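Local structure of BexL (Amycolatopsis orientalis, 4XRW) at residues A[187-190]-A[191-195]; A[196-199]-A[200-204]; A[248-251]-A[252-255]. The protein probably catalyses ring closure and aromatisation of a polyketide chain, as a di-domain aromatase/cyclase of the BE-7585A biosynthetic pathway. All blocks are in the same frame, centred on the assembly; numbering follows the deposited sequence.

Contact 1: residues A[187-190]-A[191-195]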
loop_
_atom_site.group_PDB
_atom_site.type_symbol
_atom_site.label_atom_id
_atom_site.label_comp_id
_atom_site.label_asym_id
_atom_site.label_seq_id
_atom_site.Cartn_x
_atom_site.Cartn_y
_atom_site.Cartn_z
ATOM N N ASP A 187 0.658 4.775 24.675
ATOM C CA ASP A 187 -0.663 5.387 24.837
ATOM C C ASP A 187 -1.123 6.148 23.596
ATOM O O ASP A 187 -2.322 6.242 23.340
ATOM C CB ASP A 187 -0.661 6.308 26.060
ATOM C CG ASP A 187 -0.352 5.549 27.355
ATOM O OD1 ASP A 187 -0.588 4.318 27.396
ATOM O OD2 ASP A 187 0.114 6.184 28.331
ATOM N N VAL A 188 -0.189 6.680 22.817
ATOM C CA VAL A 188 -0.537 7.369 21.608
ATOM C C VAL A 188 -0.902 6.335 20.523
ATOM O O VAL A 188 -1.934 6.425 19.856
ATOM C CB VAL A 188 0.616 8.252 21.119
ATOM C CG1 VAL A 188 0.192 8.990 19.889
ATOM C CG2 VAL A 188 1.075 9.240 22.240
ATOM N N TYR A 189 -0.026 5.358 20.364
ATOM C CA TYR A 189 -0.293 4.211 19.485
ATOM C C TYR A 189 -1.668 3.605 19.727
ATOM O O TYR A 189 -2.430 3.384 18.788
ATOM C CB TYR A 189 0.777 3.135 19.692
ATOM C CG TYR A 189 0.505 1.827 18.960
ATOM C CD1 TYR A 189 0.962 1.635 17.648
ATOM C CD2 TYR A 189 -0.219 0.820 19.557
ATOM C CE1 TYR A 189 0.702 0.422 16.967
ATOM C CE2 TYR A 189 -0.481 -0.374 18.899
ATOM C CZ TYR A 189 -0.008 -0.564 17.611
ATOM O OH TYR A 189 -0.271 -1.753 16.979
ATOM N N ASP A 190 -1.976 3.270 20.994
ATOM C CA ASP A 190 -3.244 2.639 21.327
ATOM C C ASP A 190 -4.422 3.479 20.889
ATOM O O ASP A 190 -5.436 2.947 20.455
ATOM C CB ASP A 190 -3.382 2.365 22.832
ATOM C CG ASP A 190 -2.503 1.193 23.331
ATOM O OD1 ASP A 190 -1.987 0.380 22.524
ATOM O OD2 ASP A 190 -2.341 1.087 24.564
ATOM N N PHE A 191 -4.333 4.795 21.028
ATOM C CA PHE A 191 -5.431 5.655 20.593
ATOM C C PHE A 191 -5.715 5.500 19.081
ATOM O O PHE A 191 -6.869 5.470 18.665
ATOM C CB PHE A 191 -5.118 7.132 20.914
ATOM C CG PHE A 191 -6.209 8.083 20.547
ATOM C CD1 PHE A 191 -6.301 8.634 19.265
ATOM C CD2 PHE A 191 -7.168 8.448 21.485
ATOM C CE1 PHE A 191 -7.304 9.496 18.933
ATOM C CE2 PHE A 191 -8.178 9.318 21.159
ATOM C CZ PHE A 191 -8.249 9.865 19.888
ATOM N N VAL A 192 -4.662 5.431 18.281
ATOM C CA VAL A 192 -4.831 5.298 16.809
ATOM C C VAL A 192 -5.151 3.833 16.388
ATOM O O VAL A 192 -5.911 3.602 15.446
ATOM C CB VAL A 192 -3.584 5.800 16.072
ATOM C CG1 VAL A 192 -3.794 5.754 14.634
ATOM C CG2 VAL A 192 -3.277 7.275 16.501
ATOM N N ASP A 193 -4.589 2.872 17.102
ATOM C CA ASP A 193 -4.838 1.444 16.837
ATOM C C ASP A 193 -6.294 1.067 17.116
ATOM O O ASP A 193 -6.943 0.365 16.333
ATOM C CB ASP A 193 -3.899 0.598 17.695
ATOM C CG ASP A 193 -4.051 -0.906 17.465
ATOM O OD1 ASP A 193 -4.062 -1.354 16.299
ATOM O OD2 ASP A 193 -4.132 -1.632 18.479
ATOM N N GLN A 194 -6.817 1.529 18.249
ATOM C CA GLN A 194 -8.145 1.148 18.684
ATOM C C GLN A 194 -9.217 1.992 18.020
ATOM O O GLN A 194 -9.942 2.810 18.651
ATOM C CB GLN A 194 -8.222 1.220 20.225
ATOM C CG GLN A 194 -7.245 0.265 20.860
ATOM C CD GLN A 194 -7.216 0.322 22.382
ATOM O OE1 GLN A 194 -8.183 0.716 23.024
ATOM N NE2 GLN A 194 -6.100 -0.082 22.950
ATOM N N ALA A 195 -9.363 1.793 16.713
ATOM C CA ALA A 195 -10.206 2.665 15.928
ATOM C C ALA A 195 -11.691 2.386 16.144
ATOM O O ALA A 195 -12.522 3.224 15.827
ATOM C CB ALA A 195 -9.842 2.561 14.427
HETATM O O HOH W 1 -1.697 -3.379 18.502
HETATM O O HOH W 2 -3.934 -1.078 21.148
#
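Asp193 N gives its hydrogen to Tyr189 O at 2.8 Å, and one residue on Gln194 N reaches Asp190 O at 3.0 Å. The i to i+4 bonds of Phe191 and Val192 to Asp187 and Val188, one turn earlier, are longer and weak. Two waters then tie the polar side chains together. The first bridges Tyr189 OH and Asp193 OD2; the second lies 2.7 Å from Asp193 OD2, donates to Asp190 OD1 as well and accepts from Gln194 NE2. Asp193 OD2 thus takes two water hydrogens, which would probably soften the repulsion between the two aspartates, while Asp190 OD2 has its stronger partner in Lys186, a salt bridge one turn back. Gln194 lies beside Asp190, its amide turned 34° from the carboxylate plane.

These residues form the C-terminal two turns of helix 185-193, a short helix of the helix-grip fold; Gln194 breaks it as the centre of an inverse gamma turn. The helix backbone places Asp193 CB over the face of the Tyr189 ring, a CH-pi contact 4.2 Å from its centroid and 27° off the normal; with CG anti to the backbone N (chi1 -178°), the carboxylate runs on toward the hydroxyl end of the ring. Tyrosine suits a place that is buried but for its polar end: the ring packs on Cys240 and meets His243 nearly at right angles, while the hydroxyl bonds to water. On the buried flank, compact Val188 and Val192 fit against Phe266 of strand 257-268, and Phe191, with CG anti to its own N, carries its ring to Phe320 and Ala321 of the long helix 299-326.

Contact 2: residues A[196-199]-A[200-204]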
loop_
_atom_site.group_PDB
_atom_site.type_symbol
_atom_site.label_atom_id
_atom_site.label_comp_id
_atom_site.label_asym_id
_atom_site.label_seq_id
_atom_site.Cartn_x
_atom_site.Cartn_y
_atom_site.Cartn_z
ATOM N N ALA A 196 -12.022 1.251 16.750
ATOM C CA ALA A 196 -13.411 0.954 17.063
ATOM C C ALA A 196 -13.992 2.012 17.984
ATOM O O ALA A 196 -15.196 2.224 17.997
ATOM C CB ALA A 196 -13.533 -0.429 17.685
ATOM N N LEU A 197 -13.115 2.688 18.735
ATOM C CA LEU A 197 -13.530 3.708 19.699
ATOM C C LEU A 197 -13.614 5.109 19.112
ATOM O O LEU A 197 -13.955 6.072 19.816
ATOM C CB LEU A 197 -12.554 3.694 20.880
ATOM C CG LEU A 197 -12.402 2.354 21.623
ATOM C CD1 LEU A 197 -11.383 2.477 22.724
ATOM C CD2 LEU A 197 -13.744 1.852 22.220
ATOM N N TRP A 198 -13.269 5.264 17.833
ATOM C CA TRP A 198 -13.238 6.593 17.233
ATOM C C TRP A 198 -14.600 7.256 17.068
ATOM O O TRP A 198 -14.663 8.469 16.971
ATOM C CB TRP A 198 -12.538 6.543 15.868
ATOM C CG TRP A 198 -11.070 6.402 15.904
ATOM C CD1 TRP A 198 -10.262 6.297 16.998
ATOM C CD2 TRP A 198 -10.205 6.333 14.768
ATOM N NE1 TRP A 198 -8.949 6.185 16.622
ATOM C CE2 TRP A 198 -8.877 6.210 15.258
ATOM C CE3 TRP A 198 -10.418 6.376 13.391
ATOM C CZ2 TRP A 198 -7.784 6.137 14.425
ATOM C CZ3 TRP A 198 -9.316 6.298 12.556
ATOM C CH2 TRP A 198 -8.017 6.164 13.079
ATOM N N ALA A 199 -15.699 6.490 17.032
ATOM C CA ALA A 199 -17.001 7.134 16.938
ATOM C C ALA A 199 -17.314 7.901 18.237
ATOM O O ALA A 199 -18.092 8.839 18.202
ATOM C CB ALA A 199 -18.103 6.129 16.644
ATOM N N GLU A 200 -16.694 7.518 19.347
ATOM C CA GLU A 200 -16.926 8.218 20.624
ATOM C C GLU A 200 -15.802 9.216 20.933
ATOM O O GLU A 200 -15.965 10.093 21.792
ATOM C CB GLU A 200 -17.129 7.201 21.764
ATOM C CG GLU A 200 -15.901 6.559 22.349
ATOM C CD GLU A 200 -16.096 5.069 22.757
ATOM O OE1 GLU A 200 -15.712 4.710 23.906
ATOM O OE2 GLU A 200 -16.595 4.255 21.929
ATOM N N ARG A 201 -14.690 9.138 20.201
ATOM C CA ARG A 201 -13.487 9.947 20.521
ATOM C C ARG A 201 -13.134 11.005 19.493
ATOM O O ARG A 201 -12.356 11.913 19.802
ATOM C CB ARG A 201 -12.268 9.047 20.719
ATOM C CG ARG A 201 -12.381 8.090 21.878
ATOM C CD ARG A 201 -11.252 7.141 21.925
ATOM N NE ARG A 201 -11.216 6.450 23.202
ATOM C CZ ARG A 201 -10.206 5.699 23.640
ATOM N NH1 ARG A 201 -9.125 5.494 22.890
ATOM N NH2 ARG A 201 -10.269 5.154 24.840
ATOM N N LEU A 202 -13.678 10.907 18.279
ATOM C CA LEU A 202 -13.377 11.859 17.242
ATOM C C LEU A 202 -14.648 12.510 16.694
ATOM O O LEU A 202 -15.636 11.826 16.438
ATOM C CB LEU A 202 -12.599 11.200 16.096
ATOM C CG LEU A 202 -11.254 10.559 16.437
ATOM C CD1 LEU A 202 -10.717 9.857 15.200
ATOM C CD2 LEU A 202 -10.216 11.538 16.950
ATOM N N PRO A 203 -14.637 13.836 16.542
ATOM C CA PRO A 203 -15.937 14.470 16.236
ATOM C C PRO A 203 -16.434 14.244 14.798
ATOM O O PRO A 203 -17.625 14.350 14.539
ATOM C CB PRO A 203 -15.675 15.959 16.487
ATOM C CG PRO A 203 -14.192 16.127 16.496
ATOM C CD PRO A 203 -13.602 14.818 16.917
ATOM N N HIS A 204 -15.525 13.966 13.884
ATOM C CA HIS A 204 -15.891 13.810 12.477
ATOM C C HIS A 204 -16.337 12.357 12.138
ATOM O O HIS A 204 -16.821 12.086 11.032
ATOM C CB HIS A 204 -14.717 14.267 11.578
ATOM C CG HIS A 204 -13.368 13.687 11.936
ATOM N ND1 HIS A 204 -12.794 12.657 11.217
ATOM C CD2 HIS A 204 -12.467 14.016 12.903
ATOM C CE1 HIS A 204 -11.613 12.361 11.736
ATOM N NE2 HIS A 204 -11.387 13.177 12.751
HETATM O O HOH W 3 -16.685 4.123 18.835
#
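In Leu202 and Trp198 both CG atoms stand anti to their own carbonyl carbons (Leu202 chi1 -60°, Trp198 chi1 -74°); this common turn sends the two side chains off in the same direction, and Leu202 CD1 settles on one face of the indole. Leu202 CD1 lies 3.7 Å from the centroid of the five-membered ring of Trp198, 22° off its normal, a CH-pi contact, and Trp198 CG is the indole atom nearest to Leu202 CD1, at 3.5 Å. Leu197 and Arg201 are paired likewise: the extended arginine chain brings its guanidinium beside the leucine, whose CD1 sits 3.5 Å above the centre of the guanidinium plane. The flat cation can cover a methyl here and still keep its N-H groups directed outward along its edges.

Helix 198-201 is a single turn, entered from the 3-10 residues Ala196 and Leu197, and with helix 185-193 it belongs to the helical connection between the first two strands of this helix-grip domain. Trp198 O closes the turn, accepting from Leu202 N at 2.9 Å and weakly from Arg201 N. Glu200 N bonds to Leu197 O, three residues back, at 3.1 Å.

Glu200 bends at chi2 and comes back beside Leu197. Its OE2 receives a hydrogen from a water that also donates to Ala196 O at 2.6 Å and accepts weakly from Ala199 N. On the inner side the indole NE1 spends its hydrogen on Phe191 O, and the ring packs against Leu220 and Met222 of strand 217-225; Leu202 reaches Phe320 of helix 299-326.

Contact 3: residues A[248-251]-A[252-255]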
loop_
_atom_site.group_PDB
_atom_site.type_symbol
_atom_site.label_atom_id
_atom_site.label_comp_id
_atom_site.label_asym_id
_atom_site.label_seq_id
_atom_site.Cartn_x
_atom_site.Cartn_y
_atom_site.Cartn_z
ATOM N N TYR A 248 -1.037 1.910 6.325
ATOM C CA TYR A 248 -2.338 1.610 5.739
ATOM C C TYR A 248 -2.445 2.006 4.291
ATOM O O TYR A 248 -1.604 2.757 3.752
ATOM C CB TYR A 248 -3.471 2.271 6.550
ATOM C CG TYR A 248 -3.443 3.789 6.571
ATOM C CD1 TYR A 248 -4.198 4.523 5.679
ATOM C CD2 TYR A 248 -2.661 4.473 7.499
ATOM C CE1 TYR A 248 -4.192 5.924 5.707
ATOM C CE2 TYR A 248 -2.642 5.869 7.536
ATOM C CZ TYR A 248 -3.403 6.578 6.622
ATOM O OH TYR A 248 -3.408 7.955 6.627
ATOM N N LYS A 249 -3.466 1.443 3.658
ATOM C CA LYS A 249 -3.833 1.770 2.296
ATOM C C LYS A 249 -5.332 1.895 2.217
ATOM O O LYS A 249 -6.056 1.028 2.750
ATOM C CB LYS A 249 -3.344 0.699 1.293
ATOM C CG LYS A 249 -3.950 0.865 -0.092
ATOM C CD LYS A 249 -3.333 -0.084 -1.108
ATOM C CE LYS A 249 -2.053 0.448 -1.721
ATOM N NZ LYS A 249 -1.484 -0.457 -2.805
ATOM N N GLN A 250 -5.789 2.957 1.554
ATOM C CA GLN A 250 -7.212 3.163 1.323
ATOM C C GLN A 250 -7.668 2.295 0.165
ATOM O O GLN A 250 -7.105 2.346 -0.937
ATOM C CB GLN A 250 -7.528 4.634 1.041
ATOM C CG GLN A 250 -8.978 4.930 1.027
ATOM C CD GLN A 250 -9.311 6.439 1.033
ATOM O OE1 GLN A 250 -8.557 7.236 1.554
ATOM N NE2 GLN A 250 -10.464 6.798 0.485
ATOM N N THR A 251 -8.678 1.473 0.402
ATOM C CA THR A 251 -9.116 0.533 -0.635
ATOM C C THR A 251 -10.365 0.963 -1.391
ATOM O O THR A 251 -10.653 0.426 -2.471
ATOM C CB THR A 251 -9.356 -0.844 -0.025
ATOM O OG1 THR A 251 -10.233 -0.700 1.081
ATOM C CG2 THR A 251 -8.019 -1.444 0.429
ATOM N N THR A 252 -11.096 1.936 -0.855
ATOM C CA THR A 252 -12.232 2.530 -1.543
ATOM C C THR A 252 -11.863 3.988 -1.827
ATOM O O THR A 252 -11.828 4.810 -0.915
ATOM C CB THR A 252 -13.515 2.447 -0.706
ATOM O OG1 THR A 252 -13.272 3.035 0.573
ATOM C CG2 THR A 252 -13.959 0.990 -0.511
ATOM N N LEU A 253 -11.537 4.295 -3.075
ATOM C CA LEU A 253 -10.991 5.613 -3.398
ATOM C C LEU A 253 -12.031 6.538 -4.033
ATOM O O LEU A 253 -12.868 6.084 -4.815
ATOM C CB LEU A 253 -9.789 5.489 -4.344
ATOM C CG LEU A 253 -8.578 4.697 -3.830
ATOM C CD1 LEU A 253 -7.745 4.134 -4.975
ATOM C CD2 LEU A 253 -7.702 5.583 -2.956
ATOM N N PRO A 254 -11.971 7.817 -3.666
ATOM C CA PRO A 254 -12.799 8.868 -4.238
ATOM C C PRO A 254 -12.330 9.199 -5.644
ATOM O O PRO A 254 -11.241 8.752 -6.054
ATOM C CB PRO A 254 -12.570 10.031 -3.295
ATOM C CG PRO A 254 -11.228 9.865 -2.815
ATOM C CD PRO A 254 -11.003 8.377 -2.714
ATOM N N ALA A 255 -13.126 9.981 -6.366
ATOM C CA ALA A 255 -12.848 10.236 -7.778
ATOM C C ALA A 255 -11.486 10.880 -8.022
ATOM O O ALA A 255 -10.892 10.631 -9.062
ATOM C CB ALA A 255 -13.945 11.120 -8.385
HETATM O O HOH W 4 -11.428 2.386 -5.155
#
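After Gln250 the chain leaves its extended course: Thr251 takes a near-helical conformation before Thr252 and Leu253 return to extended angles, and this kink swings Thr252 O round to the Gln250 side chain. There Gln250 NE2 donates to Thr252 O at 2.8 Å along an almost straight path, the N-H...O angle being 168°. The acceptor lies only 8° out of the glutamine's amide plane, whereas the donor is tilted a little from the carbonyl plane. The reach comes from a chain extended beyond CG, with CG opposite the backbone N (chi1 -170°). At its other end the amide is also engaged, for OE1 accepts a hydrogen bond from His260 ND1 on strand 257-268, and the two bonds together fix which way the amide is flipped.

Pro254 CD packs on the same NE2 at 3.6 Å, and Leu253 CD2 lies 4.1 Å from Gln250 CB, a looser touch. A leucine here in place of Gln250 would probably leave both His260 ND1 and Thr252 O without their amide partner, and the loop less firmly tied to the strand end. The threonines suit the other flank of the turn, because each hydroxyl finds Glu235: Thr251 OG1 meets its OE2 and Thr252 OG1 its backbone N. A water accepts from Leu253 N at 2.8 Å and gives a weak bond to Thr251 O.

Such a side-chain-to-backbone bond ties the end of a strand to its own loop, here in the connection from strand 245-250 to strand 257-268, neighbours in the antiparallel seven-stranded sheet of the second helix-grip domain.

Overall arrangement
All three contacts belong to the second helix-grip domain. Contacts 1 and 2 follow each other along the chain and touch directly, the indole of one helix meeting the end of the other. Both are partly buried, with apolar residues turned to helix 299-326 and the sheet and charged or water-linked ones at the outer margin. Contact 3, about 21 Å from contact 1 and 20 Å from contact 2 between centres, touches neither. It is a surface contact in a loop between strands, where a side-chain amide replaces the helical backbone bonds and CH-pi packing of the other two.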